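3-Hydroxyacyl-CoA dehydrogenase (Ralstonia eutropha H16, PDB 4PZC) probably catalyses the NAD-dependent oxidation of (S)-3-hydroxyacyl-CoA, including (S)-3-hydroxybutyryl-CoA, to the corresponding 3-oxoacyl-CoA. Local coordinates at residues 25-30 and 168-173. Numbering follows the deposited sequence.
Sequences VGLNVV and EALSKQ
Gln-173 lays its side-chain amide nitrogen over the branched end of Leu-27 and alongside Val-25, an instance of a long polar side chain spending its aliphatic stem and amide on hydrophobic neighbours. With CG anti to the backbone N (chi1 -158°) and the rest of the chain stretched out, the amide leaves the helix and reaches the turn at 25-27. There NE2 faces the isopropyl fork, standing 3.5 Å from CG of Leu-27 and about as near to both its methyls. The leucine and the glutamine point at one another from the two sides of the gap, while Val-25 lies at a slant to the glutamine. Its CG1 lies beside both ends of that residue, 3.2 Å from the backbone O of Gln-173 and 3.4 Å from its NE2, while CG2 meets the same carbonyl oxygen. Leu-170, one helical turn earlier, adds a looser methyl contact, its CD1 lying 4.3 Å from CD1 of Leu-27. No hydrogen bond joins the segments, so van der Waals contact carries the interaction. Between the two touching residues of the turn, Gly-26 takes a positive phi (73°) in a Schellman motif that closes helix 13-23. Leu-27 also packs on Cys-22 of that helix. The contact thus joins helix 161-173 to the helix-to-strand turn of the Rossmann beta-alpha-beta crossover, just before strand 28-32 runs parallel to strand 5-9 in the sheet.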
loop_
_atom_site.group_PDB
_atom_site.type_symbol
_atom_site.label_atom_id
_atom_site.label_comp_id
_atom_site.label_asym_id
_atom_site.label_seq_id
_atom_site.Cartn_x
_atom_site.Cartn_y
_atom_site.Cartn_z
ATOM N N VAL A 25 21.399 14.396 17.693
ATOM C CA VAL A 25 21.963 13.240 18.371
ATOM C C VAL A 25 23.342 13.597 18.942
ATOM O O VAL A 25 24.043 12.746 19.496
ATOM C CB VAL A 25 22.053 12.052 17.396
ATOM C CG1 VAL A 25 22.697 10.849 18.060
ATOM C CG2 VAL A 25 20.663 11.695 16.878
ATOM N N GLY A 26 23.722 14.869 18.819
ATOM C CA GLY A 26 25.027 15.344 19.264
ATOM C C GLY A 26 26.175 14.894 18.381
ATOM O O GLY A 26 27.245 14.553 18.879
ATOM N N LEU A 27 25.972 14.904 17.066
ATOM C CA LEU A 27 27.022 14.472 16.144
ATOM C C LEU A 27 27.587 15.630 15.330
ATOM O O LEU A 27 26.844 16.520 14.912
ATOM C CB LEU A 27 26.503 13.374 15.218
ATOM C CG LEU A 27 26.452 11.957 15.797
ATOM C CD1 LEU A 27 25.990 10.990 14.714
ATOM C CD2 LEU A 27 27.803 11.536 16.366
ATOM N N ASN A 28 28.902 15.593 15.103
ATOM C CA ASN A 28 29.614 16.691 14.450
ATOM C C ASN A 28 29.454 16.586 12.961
ATOM O O ASN A 28 29.766 15.547 12.385
ATOM C CB ASN A 28 31.097 16.650 14.792
ATOM C CG ASN A 28 31.339 16.496 16.273
ATOM O OD1 ASN A 28 31.914 15.494 16.716
ATOM N ND2 ASN A 28 30.864 17.474 17.059
ATOM N N VAL A 29 28.964 17.656 12.342
ATOM C CA VAL A 29 28.656 17.639 10.917
ATOM C C VAL A 29 29.433 18.696 10.150
ATOM O O VAL A 29 29.288 19.886 10.414
ATOM C CB VAL A 29 27.156 17.901 10.660
ATOM C CG1 VAL A 29 26.863 17.901 9.165
ATOM C CG2 VAL A 29 26.294 16.868 11.361
ATOM N N VAL A 30 30.241 18.255 9.193
ATOM C CA VAL A 30 30.842 19.152 8.199
ATOM C C VAL A 30 29.929 19.174 6.958
ATOM O O VAL A 30 29.862 18.181 6.223
ATOM C CB VAL A 30 32.273 18.685 7.815
ATOM C CG1 VAL A 30 32.864 19.538 6.700
ATOM C CG2 VAL A 30 33.193 18.704 9.025
ATOM N N GLU A 168 25.314 0.860 9.423
ATOM C CA GLU A 168 24.119 0.324 10.067
ATOM C C GLU A 168 23.912 0.937 11.458
ATOM O O GLU A 168 22.819 1.440 11.786
ATOM C CB GLU A 168 24.206 -1.201 10.170
ATOM C CG GLU A 168 23.069 -1.819 10.975
ATOM C CD GLU A 168 22.821 -3.294 10.668
ATOM O OE1 GLU A 168 23.790 -4.078 10.500
ATOM O OE2 GLU A 168 21.630 -3.671 10.604
ATOM N N ALA A 169 24.963 0.896 12.274
ATOM C CA ALA A 169 24.884 1.426 13.635
ATOM C C ALA A 169 24.792 2.972 13.644
ATOM O O ALA A 169 24.110 3.571 14.499
ATOM C CB ALA A 169 26.074 0.948 14.444
ATOM N N LEU A 170 25.467 3.599 12.679
ATOM C CA LEU A 170 25.393 5.038 12.516
ATOM C C LEU A 170 23.933 5.466 12.426
ATOM O O LEU A 170 23.536 6.491 12.976
ATOM C CB LEU A 170 26.152 5.477 11.261
ATOM C CG LEU A 170 25.737 6.843 10.690
ATOM C CD1 LEU A 170 26.145 7.975 11.616
ATOM C CD2 LEU A 170 26.319 7.064 9.305
ATOM N N SER A 171 23.139 4.655 11.739
ATOM C CA SER A 171 21.737 4.958 11.513
ATOM C C SER A 171 20.915 4.741 12.748
ATOM O O SER A 171 20.050 5.552 13.056
ATOM C CB SER A 171 21.195 4.068 10.401
ATOM O OG SER A 171 22.161 3.984 9.377
ATOM N N LYS A 172 21.163 3.625 13.437
ATOM C CA LYS A 172 20.459 3.343 14.678
ATOM C C LYS A 172 20.686 4.524 15.591
ATOM O O LYS A 172 19.735 5.016 16.182
ATOM C CB LYS A 172 20.931 2.051 15.338
ATOM C CG LYS A 172 20.357 0.765 14.740
ATOM C CD LYS A 172 20.255 -0.333 15.804
ATOM C CE LYS A 172 19.790 -1.666 15.245
ATOM N NZ LYS A 172 20.796 -2.196 14.295
ATOM N N GLN A 173 21.928 5.011 15.655
ATOM C CA GLN A 173 22.242 6.169 16.485
ATOM C C GLN A 173 21.467 7.434 16.083
ATOM O O GLN A 173 21.145 8.256 16.930
ATOM C CB GLN A 173 23.742 6.463 16.511
ATOM C CG GLN A 173 24.125 7.272 17.748
ATOM C CD GLN A 173 25.524 7.872 17.702
ATOM O OE1 GLN A 173 26.522 7.155 17.704
ATOM N NE2 GLN A 173 25.598 9.201 17.698
#